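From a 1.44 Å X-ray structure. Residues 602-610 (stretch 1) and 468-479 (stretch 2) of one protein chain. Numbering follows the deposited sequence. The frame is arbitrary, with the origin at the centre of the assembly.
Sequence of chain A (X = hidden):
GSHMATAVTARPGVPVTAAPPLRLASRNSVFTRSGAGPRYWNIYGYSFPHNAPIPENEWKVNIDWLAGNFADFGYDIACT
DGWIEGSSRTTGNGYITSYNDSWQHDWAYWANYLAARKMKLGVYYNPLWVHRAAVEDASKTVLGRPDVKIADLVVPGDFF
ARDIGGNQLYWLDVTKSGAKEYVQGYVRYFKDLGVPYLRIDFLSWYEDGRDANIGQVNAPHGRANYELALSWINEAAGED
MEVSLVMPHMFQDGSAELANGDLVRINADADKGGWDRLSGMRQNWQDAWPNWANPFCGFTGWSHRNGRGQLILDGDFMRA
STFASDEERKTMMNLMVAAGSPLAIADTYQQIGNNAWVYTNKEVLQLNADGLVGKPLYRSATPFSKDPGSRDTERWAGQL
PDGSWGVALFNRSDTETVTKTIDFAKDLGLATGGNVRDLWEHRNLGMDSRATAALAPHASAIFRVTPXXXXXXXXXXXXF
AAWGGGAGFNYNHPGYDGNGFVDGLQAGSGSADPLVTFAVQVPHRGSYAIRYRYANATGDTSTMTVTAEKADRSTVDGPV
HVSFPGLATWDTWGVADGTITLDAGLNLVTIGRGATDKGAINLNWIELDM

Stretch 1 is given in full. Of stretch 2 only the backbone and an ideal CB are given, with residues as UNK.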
# COMPACT_ATOMS: atom_id res chain seq x y z
N ASN A 602 13.04 12.55 19.84
CA ASN A 602 13.42 11.88 18.59
C ASN A 602 13.58 10.41 18.93
O ASN A 602 14.11 10.08 19.99
CB ASN A 602 14.70 12.45 18.03
CG ASN A 602 14.53 13.86 17.50
OD1 ASN A 602 13.45 14.24 17.06
ND2 ASN A 602 15.59 14.66 17.54
N LEU A 603 13.12 9.51 18.06
CA LEU A 603 13.12 8.10 18.37
C LEU A 603 14.05 7.35 17.43
O LEU A 603 13.89 7.43 16.21
CB LEU A 603 11.71 7.52 18.29
CG LEU A 603 11.56 6.06 18.70
CD1 LEU A 603 11.75 5.88 20.21
CD2 LEU A 603 10.22 5.52 18.27
N ASN A 604 14.99 6.60 18.00
CA ASN A 604 15.93 5.78 17.22
C ASN A 604 15.44 4.36 17.02
O ASN A 604 15.43 3.86 15.89
CB ASN A 604 17.28 5.77 17.92
CG ASN A 604 18.41 5.30 17.03
OD1 ASN A 604 18.29 5.16 15.79
ND2 ASN A 604 19.53 5.09 17.64
N TRP A 605 15.02 3.69 18.09
CA TRP A 605 14.55 2.33 18.00
C TRP A 605 13.77 1.91 19.21
O TRP A 605 13.79 2.62 20.24
CB TRP A 605 15.70 1.35 17.73
CG TRP A 605 16.97 1.38 18.62
CD1 TRP A 605 18.20 1.74 18.22
CD2 TRP A 605 17.11 0.94 19.99
NE1 TRP A 605 19.12 1.57 19.24
CE2 TRP A 605 18.47 1.08 20.34
CE3 TRP A 605 16.22 0.44 20.95
CZ2 TRP A 605 18.95 0.77 21.62
CZ3 TRP A 605 16.71 0.12 22.22
CH2 TRP A 605 18.06 0.29 22.53
N ILE A 606 13.01 0.84 19.08
CA ILE A 606 12.53 0.09 20.24
C ILE A 606 13.21 -1.29 20.27
O ILE A 606 13.67 -1.80 19.24
CB ILE A 606 10.99 -0.05 20.31
CG1 ILE A 606 10.44 -0.95 19.19
CG2 ILE A 606 10.32 1.31 20.29
CD1 ILE A 606 9.00 -1.32 19.40
N GLU A 607 13.30 -1.86 21.46
CA GLU A 607 13.76 -3.23 21.65
C GLU A 607 12.77 -3.98 22.50
O GLU A 607 12.21 -3.42 23.46
CB GLU A 607 15.13 -3.26 22.30
CG GLU A 607 16.26 -3.16 21.30
CD GLU A 607 17.62 -3.29 21.93
OE1 GLU A 607 17.68 -3.59 23.15
OE2 GLU A 607 18.62 -3.10 21.20
N LEU A 608 12.50 -5.23 22.13
CA LEU A 608 11.67 -6.12 22.91
C LEU A 608 12.50 -7.32 23.31
O LEU A 608 13.42 -7.73 22.58
CB LEU A 608 10.45 -6.59 22.12
CG LEU A 608 9.26 -5.64 22.01
CD1 LEU A 608 8.61 -5.43 23.37
CD2 LEU A 608 9.67 -4.32 21.37
N ASP A 609 12.19 -7.87 24.49
CA ASP A 609 12.72 -9.15 24.93
C ASP A 609 11.58 -10.15 24.94
O ASP A 609 10.78 -10.18 25.88
CB ASP A 609 13.32 -9.03 26.34
CG ASP A 609 14.47 -8.05 26.40
OD1 ASP A 609 15.15 -7.82 25.38
OD2 ASP A 609 14.71 -7.51 27.50
N MET A 610 11.48 -10.96 23.89
CA MET A 610 10.37 -11.90 23.74
C MET A 610 10.79 -13.30 24.17
O MET A 610 11.94 -13.52 24.53
CB MET A 610 9.81 -11.88 22.30
CG MET A 610 10.81 -12.13 21.18
SD MET A 610 10.04 -11.97 19.55
CE MET A 610 9.82 -10.19 19.44
OXT MET A 610 9.98 -14.22 24.19
N UNK A 468 20.62 -12.88 14.99
CA UNK A 468 20.53 -13.72 16.19
C UNK A 468 19.97 -12.90 17.35
O UNK A 468 20.12 -11.68 17.37
CB UNK A 468 21.90 -14.30 16.56
N UNK A 469 19.29 -13.56 18.28
CA UNK A 469 18.71 -12.88 19.44
C UNK A 469 19.33 -13.39 20.74
O UNK A 469 19.16 -14.55 21.08
CB UNK A 469 17.19 -13.08 19.47
N UNK A 470 20.06 -12.52 21.44
CA UNK A 470 20.48 -12.80 22.81
C UNK A 470 19.27 -12.62 23.71
O UNK A 470 18.60 -11.58 23.66
CB UNK A 470 21.63 -11.89 23.24
N UNK A 471 18.98 -13.63 24.54
CA UNK A 471 17.83 -13.61 25.46
C UNK A 471 16.53 -13.01 24.88
O UNK A 471 15.77 -12.33 25.58
CB UNK A 471 18.22 -12.82 26.71
N UNK A 472 16.28 -13.29 23.60
CA UNK A 472 15.07 -12.83 22.93
C UNK A 472 15.05 -11.37 22.53
O UNK A 472 14.01 -10.87 22.07
CB UNK A 472 13.87 -13.10 23.84
N UNK A 473 16.18 -10.67 22.67
CA UNK A 473 16.23 -9.23 22.39
C UNK A 473 16.06 -8.97 20.89
O UNK A 473 16.90 -9.37 20.09
CB UNK A 473 17.55 -8.63 22.88
N UNK A 474 15.00 -8.25 20.54
CA UNK A 474 14.70 -7.90 19.15
C UNK A 474 14.68 -6.38 19.01
O UNK A 474 13.85 -5.72 19.65
CB UNK A 474 13.37 -8.50 18.71
N UNK A 475 15.56 -5.84 18.16
CA UNK A 475 15.59 -4.40 17.87
C UNK A 475 14.82 -4.06 16.57
O UNK A 475 15.07 -4.65 15.53
CB UNK A 475 17.04 -3.92 17.76
N UNK A 476 13.96 -3.05 16.68
CA UNK A 476 13.20 -2.46 15.57
C UNK A 476 13.61 -1.01 15.37
O UNK A 476 13.19 -0.13 16.11
CB UNK A 476 11.69 -2.55 15.83
N UNK A 477 14.43 -0.73 14.33
CA UNK A 477 14.80 0.64 14.00
C UNK A 477 13.62 1.50 13.55
O UNK A 477 12.83 1.08 12.71
CB UNK A 477 15.87 0.63 12.90
N UNK A 478 13.49 2.70 14.10
CA UNK A 478 12.34 3.54 13.79
C UNK A 478 12.38 4.05 12.35
O UNK A 478 11.32 4.27 11.74
CB UNK A 478 12.28 4.72 14.76
N UNK A 479 13.58 4.21 11.80
CA UNK A 479 13.75 4.76 10.45
C UNK A 479 13.25 3.81 9.37
O UNK A 479 13.08 4.25 8.23
CB UNK A 479 15.22 5.09 10.20

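Stretch 2 runs antiparallel to the strand of stretch 1, so side chains at 473, 475 and 477 share a sheet face with Asp609, Glu607 and Trp605, while those at 474 and 476 join Leu608 and Ile606 on the other. Positions 468, 470 and 471 have nothing of stretch 1 within 5.5 Å of the ideal CB, and many residues would serve; they are Pro468, Met470 and His471.

At 469 the ideal CB is equally free, but it points toward stretch 1, and a long side chain could reach the Met610 side chain. The residue is Lys469, whose NZ lies 3.6 Å from Met610 SD.

Position 472 is far more restrictive. Phi is 77°, and an ideal CB would sit 2.1 Å from Met610 O, a clash; glycine is the natural answer. Gly472 takes the Met610 N hydrogen bond on its O (3.1 Å).

At 473 the ideal CB is 3.6 Å from Asp609 OD1, inviting a short donor such as serine or threonine, or a basic group. Thr473 places OG1 2.8 Å from Asp609 OD1, and its CG2 is 3.6 Å from Glu607 OE1.

The backbone at 474 pairs with Leu608 in both directions: N to Leu608 O is 2.6 Å, and O to Leu608 N is 2.9 Å. With Met610 CE 4.0 Å from the ideal CB, a small or beta-branched residue such as valine or threonine fits. It is Thr474, with OG1 3.5 Å from Met610 CE and accepting a hydrogen bond from Lys469 NZ (3.0 Å).

At 475 the ideal CB lies 3.7 Å from Glu607 CG, with the carboxylate and the Trp605 indole farther along the same face. Lysine could answer the charge; arginine can also lay a flat group on the ring. Arg475 does both: NE donates to Glu607 OE2 (2.9 Å) in a salt bridge, and the guanidinium stacks on Trp605, its plane tilted by just 9°.

Position 476 is again a hydrogen-bonded pair, its N 2.9 Å from Ile606 O. Ile606 CG1 is 3.9 Å from the ideal CB and Leu608 follows along the strand, so a large apolar or aromatic residue suits. Tyr476 packs CE1 4.3 Å from Leu608 CD2, and its OH reaches Met610 CE at 3.6 Å.

Phi of -65° at 477 permits proline, though other residues would do; Pro477 adds little contact. At 478 the ideal CB is 3.5 Å from both Leu603 O and Asn604 O, favouring something small: Ala478, whose CB meets Leu603 CD2 at 4.1 Å. Position 479 turns sideways and is Ala479.

Stretch 2 (468-479) PKMHGTTRYPAA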
# COMPACT_ATOMS: atom_id res chain seq x y z
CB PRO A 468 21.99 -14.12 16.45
CG PRO A 468 22.80 -13.05 15.87
CD PRO A 468 21.99 -12.43 14.73
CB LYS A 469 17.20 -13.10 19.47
CG LYS A 469 16.47 -12.49 18.28
CD LYS A 469 15.00 -12.80 18.32
CE LYS A 469 14.27 -12.17 17.14
NZ LYS A 469 12.80 -12.24 17.33
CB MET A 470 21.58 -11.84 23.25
CG MET A 470 22.96 -12.11 22.68
SD MET A 470 24.16 -10.89 23.24
CE MET A 470 25.58 -11.30 22.22
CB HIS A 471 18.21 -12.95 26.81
CG HIS A 471 19.33 -11.95 26.71
ND1 HIS A 471 20.65 -12.31 26.83
CD2 HIS A 471 19.31 -10.61 26.52
CE1 HIS A 471 21.41 -11.23 26.71
NE2 HIS A 471 20.62 -10.19 26.52
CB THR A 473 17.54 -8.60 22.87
OG1 THR A 473 17.62 -8.70 24.30
CG2 THR A 473 17.61 -7.14 22.48
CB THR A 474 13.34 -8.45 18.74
OG1 THR A 474 13.25 -9.84 19.10
CG2 THR A 474 13.14 -8.31 17.22
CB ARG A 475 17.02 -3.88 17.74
CG ARG A 475 17.12 -2.39 17.45
CD ARG A 475 18.51 -1.87 17.31
NE ARG A 475 19.25 -1.97 18.58
CZ ARG A 475 20.51 -1.55 18.75
NH1 ARG A 475 21.22 -1.02 17.75
NH2 ARG A 475 21.08 -1.70 19.95
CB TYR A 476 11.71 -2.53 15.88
CG TYR A 476 11.21 -3.91 16.11
CD1 TYR A 476 11.36 -4.52 17.35
CD2 TYR A 476 10.64 -4.66 15.08
CE1 TYR A 476 10.90 -5.81 17.57
CE2 TYR A 476 10.17 -5.95 15.28
CZ TYR A 476 10.32 -6.54 16.53
OH TYR A 476 9.85 -7.82 16.71
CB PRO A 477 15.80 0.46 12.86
CG PRO A 477 16.37 -0.90 13.09
CD PRO A 477 15.18 -1.69 13.50
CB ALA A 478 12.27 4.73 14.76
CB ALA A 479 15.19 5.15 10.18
O HOH W 1 15.95 4.71 13.32
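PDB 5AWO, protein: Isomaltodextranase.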